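Local coordinates for flagellar brake protein YcgR (Klebsiella pneumoniae, PDB 5KEC) that probably activates transcription of type 3 fimbriae genes, and so biofilm formation, as a DNA-binding protein of the PilZ family that responds to the second messenger cyclic di-GMP, at residues B[214-217]-B[218-221]; B[20-23]-B[24-28]. All coordinates share one frame; numbering follows the deposited sequence.

Contact 1: B[214-217]-B[218-221]; sequences LDDQ and RRIE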
ATOM      1  N   LEU B 214      -3.030  13.125 -10.052  1.00 43.53           N
ATOM      2  CA  LEU B 214      -1.658  13.089  -9.574  1.00 45.39           C
ATOM      3  C   LEU B 214      -1.395  14.310  -8.712  1.00 37.06           C
ATOM      4  O   LEU B 214      -0.630  14.251  -7.756  1.00 41.29           O
ATOM      5  CB  LEU B 214      -0.667  13.070 -10.738  1.00 52.61           C
ATOM      6  CG  LEU B 214      -0.260  11.700 -11.280  1.00 73.37           C
ATOM      7  CD1 LEU B 214      -1.417  11.066 -12.035  1.00 80.75           C
ATOM      8  CD2 LEU B 214       0.974  11.827 -12.164  1.00 75.71           C
ATOM      9  N   ASP B 215      -2.023  15.426  -9.067  1.00 45.25           N
ATOM     10  CA  ASP B 215      -1.848  16.661  -8.318  1.00 53.84           C
ATOM     11  C   ASP B 215      -2.204  16.445  -6.853  1.00 48.02           C
ATOM     12  O   ASP B 215      -1.540  16.969  -5.957  1.00 51.12           O
ATOM     13  CB  ASP B 215      -2.695  17.790  -8.910  1.00 60.91           C
ATOM     14  CG  ASP B 215      -2.019  18.473 -10.086  1.00 75.71           C
ATOM     15  OD1 ASP B 215      -0.806  18.254 -10.289  1.00 74.67           O
ATOM     16  OD2 ASP B 215      -2.699  19.242 -10.801  1.00 86.60           O
ATOM     17  N   ASP B 216      -3.255  15.669  -6.615  1.00 35.76           N
ATOM     18  CA  ASP B 216      -3.672  15.365  -5.252  1.00 39.42           C
ATOM     19  C   ASP B 216      -2.626  14.523  -4.528  1.00 29.01           C
ATOM     20  O   ASP B 216      -2.253  14.823  -3.397  1.00 29.06           O
ATOM     21  CB  ASP B 216      -5.032  14.667  -5.249  1.00 43.24           C
ATOM     22  CG  ASP B 216      -6.148  15.590  -5.670  1.00 47.12           C
ATOM     23  OD1 ASP B 216      -5.966  16.821  -5.547  1.00 55.54           O
ATOM     24  OD2 ASP B 216      -7.202  15.093  -6.120  1.00 46.78           O
ATOM     25  N   GLN B 217      -2.139  13.481  -5.194  1.00 30.91           N
ATOM     26  CA  GLN B 217      -1.102  12.634  -4.616  1.00 41.78           C
ATOM     27  C   GLN B 217       0.194  13.406  -4.368  1.00 36.79           C
ATOM     28  O   GLN B 217       0.859  13.203  -3.352  1.00 33.59           O
ATOM     29  CB  GLN B 217      -0.841  11.424  -5.510  1.00 48.55           C
ATOM     30  CG  GLN B 217       0.338  10.576  -5.075  1.00 55.09           C
ATOM     31  CD  GLN B 217       0.777   9.622  -6.165  1.00 70.48           C
ATOM     32  OE1 GLN B 217       0.110   8.623  -6.439  1.00 77.81           O
ATOM     33  NE2 GLN B 217       1.895   9.933  -6.808  1.00 70.88           N
ATOM     34  N   ARG B 218       0.553  14.288  -5.296  1.00 31.48           N
ATOM     35  CA  ARG B 218       1.751  15.104  -5.126  1.00 30.98           C
ATOM     36  C   ARG B 218       1.624  15.996  -3.901  1.00 36.29           C
ATOM     37  O   ARG B 218       2.582  16.167  -3.145  1.00 33.96           O
ATOM     38  CB  ARG B 218       2.018  15.960  -6.363  1.00 40.00           C
ATOM     39  CG  ARG B 218       2.801  15.250  -7.461  1.00 51.38           C
ATOM     40  CD  ARG B 218       3.378  16.268  -8.438  1.00 65.41           C
ATOM     41  NE  ARG B 218       4.224  15.658  -9.461  1.00 70.55           N
ATOM     42  CZ  ARG B 218       3.839  15.433 -10.713  1.00 64.28           C
ATOM     43  NH1 ARG B 218       2.616  15.766 -11.102  1.00 57.78           N
ATOM     44  NH2 ARG B 218       4.677  14.876 -11.575  1.00 67.68           N
ATOM     45  N   ARG B 219       0.440  16.571  -3.707  1.00 30.64           N
ATOM     46  CA  ARG B 219       0.205  17.384  -2.524  1.00 30.60           C
ATOM     47  C   ARG B 219       0.384  16.541  -1.267  1.00 35.06           C
ATOM     48  O   ARG B 219       1.000  16.984  -0.296  1.00 30.16           O
ATOM     49  CB  ARG B 219      -1.178  18.030  -2.565  1.00 28.77           C
ATOM     50  CG  ARG B 219      -1.283  19.166  -3.573  1.00 30.82           C
ATOM     51  CD  ARG B 219      -2.710  19.674  -3.674  1.00 32.15           C
ATOM     52  NE  ARG B 219      -3.113  20.414  -2.483  1.00 31.80           N
ATOM     53  CZ  ARG B 219      -4.371  20.725  -2.187  1.00 31.15           C
ATOM     54  NH1 ARG B 219      -5.358  20.343  -2.990  1.00 23.97           N
ATOM     55  NH2 ARG B 219      -4.643  21.402  -1.077  1.00 30.19           N
ATOM     56  N   ILE B 220      -0.148  15.322  -1.287  1.00 37.09           N
ATOM     57  CA  ILE B 220       0.012  14.420  -0.149  1.00 32.61           C
ATOM     58  C   ILE B 220       1.486  14.098   0.095  1.00 36.50           C
ATOM     59  O   ILE B 220       1.944  14.051   1.237  1.00 33.61           O
ATOM     60  CB  ILE B 220      -0.770  13.101  -0.350  1.00 32.12           C
ATOM     61  CG1 ILE B 220      -2.276  13.355  -0.304  1.00 25.48           C
ATOM     62  CG2 ILE B 220      -0.390  12.090   0.711  1.00 29.57           C
ATOM     63  CD1 ILE B 220      -2.756  13.886   1.016  1.00 39.89           C
ATOM     64  N   GLU B 221       2.224  13.881  -0.990  1.00 33.84           N
ATOM     65  CA  GLU B 221       3.632  13.506  -0.898  1.00 40.89           C
ATOM     66  C   GLU B 221       4.487  14.641  -0.342  1.00 35.84           C
ATOM     67  O   GLU B 221       5.459  14.405   0.371  1.00 35.68           O
ATOM     68  CB  GLU B 221       4.145  13.025  -2.260  1.00 40.96           C
ATOM     69  CG  GLU B 221       3.629  11.630  -2.622  1.00 54.92           C
ATOM     70  CD  GLU B 221       3.850  11.252  -4.081  1.00 70.30           C
ATOM     71  OE1 GLU B 221       3.842  12.153  -4.950  1.00 66.71           O
ATOM     72  OE2 GLU B 221       4.023  10.044  -4.359  1.00 76.69           O
TER

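Contact 2: B[20-23]-B[24-28]; sequences FREE and LRKRT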
ATOM      1  N   PHE B  20      14.098 -11.468 -13.479  1.00 23.04           N
ATOM      2  CA  PHE B  20      13.161 -12.387 -12.838  1.00 26.97           C
ATOM      3  C   PHE B  20      13.640 -13.836 -12.929  1.00 20.94           C
ATOM      4  O   PHE B  20      13.600 -14.573 -11.939  1.00 22.26           O
ATOM      5  CB  PHE B  20      11.742 -12.222 -13.398  1.00 20.26           C
ATOM      6  CG  PHE B  20      10.918 -11.220 -12.643  1.00 21.52           C
ATOM      7  CD1 PHE B  20      11.190  -9.866 -12.738  1.00 21.88           C
ATOM      8  CD2 PHE B  20       9.874 -11.635 -11.827  1.00 17.12           C
ATOM      9  CE1 PHE B  20      10.440  -8.943 -12.032  1.00 24.68           C
ATOM     10  CE2 PHE B  20       9.121 -10.717 -11.114  1.00 22.93           C
ATOM     11  CZ  PHE B  20       9.402  -9.368 -11.219  1.00 27.14           C
ATOM     12  N   ARG B  21      14.108 -14.232 -14.109  1.00 18.66           N
ATOM     13  CA  ARG B  21      14.616 -15.583 -14.315  1.00 21.29           C
ATOM     14  C   ARG B  21      15.778 -15.911 -13.386  1.00 24.62           C
ATOM     15  O   ARG B  21      15.886 -17.033 -12.892  1.00 20.39           O
ATOM     16  CB  ARG B  21      15.037 -15.790 -15.768  1.00 26.67           C
ATOM     17  CG  ARG B  21      13.879 -15.826 -16.751  1.00 32.19           C
ATOM     18  CD  ARG B  21      14.354 -16.281 -18.119  1.00 39.92           C
ATOM     19  NE  ARG B  21      13.268 -16.353 -19.091  1.00 57.55           N
ATOM     20  CZ  ARG B  21      12.433 -17.382 -19.203  1.00 73.26           C
ATOM     21  NH1 ARG B  21      12.554 -18.426 -18.389  1.00 74.87           N
ATOM     22  NH2 ARG B  21      11.474 -17.368 -20.121  1.00 75.25           N
ATOM     23  N   GLU B  22      16.640 -14.927 -13.150  1.00 23.30           N
ATOM     24  CA  GLU B  22      17.801 -15.123 -12.297  1.00 29.64           C
ATOM     25  C   GLU B  22      17.397 -15.251 -10.835  1.00 25.11           C
ATOM     26  O   GLU B  22      17.840 -16.167 -10.139  1.00 26.27           O
ATOM     27  CB  GLU B  22      18.796 -13.974 -12.474  1.00 30.65           C
ATOM     28  CG  GLU B  22      20.022 -14.080 -11.586  1.00 38.42           C
ATOM     29  CD  GLU B  22      21.109 -13.096 -11.975  1.00 49.03           C
ATOM     30  OE1 GLU B  22      20.935 -11.878 -11.750  1.00 52.99           O
ATOM     31  OE2 GLU B  22      22.141 -13.545 -12.515  1.00 53.17           O
ATOM     32  N   GLU B  23      16.553 -14.336 -10.370  1.00 20.80           N
ATOM     33  CA  GLU B  23      16.110 -14.371  -8.983  1.00 24.13           C
ATOM     34  C   GLU B  23      15.321 -15.655  -8.703  1.00 28.97           C
ATOM     35  O   GLU B  23      15.428 -16.242  -7.626  1.00 29.76           O
ATOM     36  CB  GLU B  23      15.288 -13.125  -8.646  1.00 21.34           C
ATOM     37  CG  GLU B  23      16.028 -11.815  -8.877  1.00 28.29           C
ATOM     38  CD  GLU B  23      17.353 -11.733  -8.124  1.00 29.55           C
ATOM     39  OE1 GLU B  23      17.450 -12.239  -6.987  1.00 38.40           O
ATOM     40  OE2 GLU B  23      18.310 -11.154  -8.671  1.00 33.83           O
ATOM     41  N   LEU B  24      14.541 -16.096  -9.682  1.00 19.46           N
ATOM     42  CA  LEU B  24      13.848 -17.376  -9.586  1.00 20.84           C
ATOM     43  C   LEU B  24      14.849 -18.490  -9.281  1.00 26.56           C
ATOM     44  O   LEU B  24      14.656 -19.299  -8.361  1.00 19.60           O
ATOM     45  CB  LEU B  24      13.122 -17.673 -10.898  1.00 22.28           C
ATOM     46  CG  LEU B  24      12.689 -19.122 -11.109  1.00 39.34           C
ATOM     47  CD1 LEU B  24      11.380 -19.390 -10.389  1.00 42.47           C
ATOM     48  CD2 LEU B  24      12.550 -19.400 -12.595  1.00 54.52           C
ATOM     49  N   ARG B  25      15.935 -18.494 -10.049  1.00 24.72           N
ATOM     50  CA  ARG B  25      16.975 -19.516  -9.979  1.00 32.60           C
ATOM     51  C   ARG B  25      17.756 -19.460  -8.670  1.00 33.29           C
ATOM     52  O   ARG B  25      18.310 -20.463  -8.220  1.00 35.11           O
ATOM     53  CB  ARG B  25      17.924 -19.359 -11.173  1.00 38.57           C
ATOM     54  CG  ARG B  25      19.123 -20.285 -11.153  1.00 58.02           C
ATOM     55  CD  ARG B  25      19.967 -20.116 -12.410  1.00 73.12           C
ATOM     56  NE  ARG B  25      20.775 -18.899 -12.386  1.00 84.08           N
ATOM     57  CZ  ARG B  25      21.405 -18.399 -13.448  1.00 92.84           C
ATOM     58  NH1 ARG B  25      21.312 -19.008 -14.624  1.00 95.37           N
ATOM     59  NH2 ARG B  25      22.122 -17.288 -13.338  1.00 94.84           N
ATOM     60  N   LYS B  26      17.793 -18.286  -8.053  1.00 22.88           N
ATOM     61  CA  LYS B  26      18.520 -18.126  -6.808  1.00 27.72           C
ATOM     62  C   LYS B  26      17.603 -18.281  -5.608  1.00 25.59           C
ATOM     63  O   LYS B  26      18.020 -18.079  -4.477  1.00 32.67           O
ATOM     64  CB  LYS B  26      19.224 -16.768  -6.778  1.00 25.09           C
ATOM     65  CG  LYS B  26      20.155 -16.582  -7.959  1.00 35.43           C
ATOM     66  CD  LYS B  26      21.283 -15.626  -7.648  1.00 44.79           C
ATOM     67  CE  LYS B  26      20.767 -14.249  -7.285  1.00 55.73           C
ATOM     68  NZ  LYS B  26      21.892 -13.302  -7.044  1.00 59.91           N
ATOM     69  N   ARG B  27      16.352 -18.650  -5.867  1.00 20.69           N
ATOM     70  CA  ARG B  27      15.339 -18.758  -4.826  1.00 22.77           C
ATOM     71  C   ARG B  27      15.259 -17.487  -3.998  1.00 25.72           C
ATOM     72  O   ARG B  27      15.056 -17.539  -2.790  1.00 27.95           O
ATOM     73  CB  ARG B  27      15.622 -19.950  -3.910  1.00 31.63           C
ATOM     74  CG  ARG B  27      15.488 -21.312  -4.560  1.00 38.37           C
ATOM     75  CD  ARG B  27      15.742 -22.416  -3.529  1.00 35.76           C
ATOM     76  NE  ARG B  27      14.927 -22.215  -2.332  1.00 22.53           N
ATOM     77  CZ  ARG B  27      15.375 -21.693  -1.192  1.00 25.33           C
ATOM     78  NH1 ARG B  27      16.645 -21.329  -1.077  1.00 21.59           N
ATOM     79  NH2 ARG B  27      14.553 -21.536  -0.162  1.00 22.08           N
ATOM     80  N   THR B  28      15.427 -16.344  -4.652  1.00 23.83           N
ATOM     81  CA  THR B  28      15.341 -15.059  -3.967  1.00 30.45           C
ATOM     82  C   THR B  28      13.995 -14.894  -3.279  1.00 26.79           C
ATOM     83  O   THR B  28      12.957 -15.237  -3.845  1.00 29.02           O
ATOM     84  CB  THR B  28      15.583 -13.904  -4.947  1.00 22.54           C
ATOM     85  OG1 THR B  28      16.902 -14.034  -5.488  1.00 21.39           O
ATOM     86  CG2 THR B  28      15.455 -12.547  -4.257  1.00 23.49           C
TER
HETATM   87  O   HOH W   1      12.288 -16.432  -6.173  1.00 26.85           O

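Contact 1: B[214-217]-B[218-221]
Gln217 and Glu221, one helical turn apart, cross at a slant, with amide and carboxylate planes turned 58° from each other. CG of Gln217 lies anti to its backbone N (chi1 173°) and the rest of its chain is extended, which carries the amide forward along the helix. NE2 of Gln217 donates a weak hydrogen bond to OE1 of Glu221 at 3.5 Å, while OE2 of Glu221 lies 3.2 Å from NE2. Both groups are polar and suit a partly exposed helix surface. Nearby, OD1 of Asp215 approaches the edge of the Arg218 guanidinium, but 4.3 Å to NH1 is too far for a salt bridge. Asp215 and Asp216 sit in the first turn, where negative charge probably interacts favourably with the positive end of the helix dipole; a hydrogen bond from ND1 of His213, just before the helix, satisfies OD2 of the buried Asp216. Backbone bonds fix the spacing, Arg218 N giving a 2.7 Å bond to Leu214 O. NH2 of Arg219 donates a hydrogen bond to Tyr175 O. Ile220, apolar and buried, packs against Phe211 and Ile178, so the start of helix 214-234 packs on strand 177-193 and on Phe211, just before the helix.

Contact 2: B[20-23]-B[24-28]
Glu23 O is gripped by several donors where helix 13-25 ends. Its main partner is Thr28 N, which makes a nearly straight bond (163°) of 3.0 Å. Lys26 N adds a weak one at 3.2 Å, and a water 2.7 Å from Thr28 O also lies near Glu23 O, at best a weak partner. Together with the bond from Arg27 N to Leu24 O, 3.1 Å long, the Thr28 bond defines a Schellman motif. Arg27, with positive phi, is its C-prime residue, and it turns the chain out of the helix so that the carbonyls of Glu23 and Leu24 both receive backbone N-H groups.

The side chain of Glu23 folds toward the same turn. A bend at chi2 (-56°) swings the carboxylate round to Thr28, whose hydroxyl OG1 donates to OE1 across obliquely set side chains; the modelled 2.4 Å separation is very short and its exact value is doubtful. OE2 is held by Ser71 OG: glutamate is long enough to fold back over the turn and present its two oxygens to two hydroxyls. Lys26 runs alongside Glu23, pointing the same way, but its NZ stays 4.5 Å from OE2 of Glu23 and forms its salt bridge with Asp72. On the outer surface, Glu22 OE2 and Arg25 NH2 make a long salt bridge of 3.8 Å, their planar groups 53° apart; Arg25 is poorly ordered, so this pairing is weakly defined.

The ring of Phe20 packs into the domain, edge-to-face with Phe78 and touching Phe51. With Leu24 on Leu43, it joins the helix to strand 37-46, while the turn after it leads directly into strand 29-34.

Overall arrangement
Contact 2 comes first along the chain, at the C-terminal end of helix 13-25 in the YcgR-like domain; contact 1 follows much later, at the N-terminal end of helix 214-234. Their centres are 35 Å apart and their nearest atoms about 21 Å, so they do not touch. Each helix serves a different antiparallel sheet: contact 2 belongs with the one containing strand 64-71, contact 1 with the one containing strand 177-193. Both lie near cyclic di-GMP sites that are empty in this apo model, the Thr28 side chain about 5 Å from that of His70. One cyclic di-GMP molecule is contacted by His70 of the first domain and by Asn186 and Gln204 of the second, so ligand binding bridges the two.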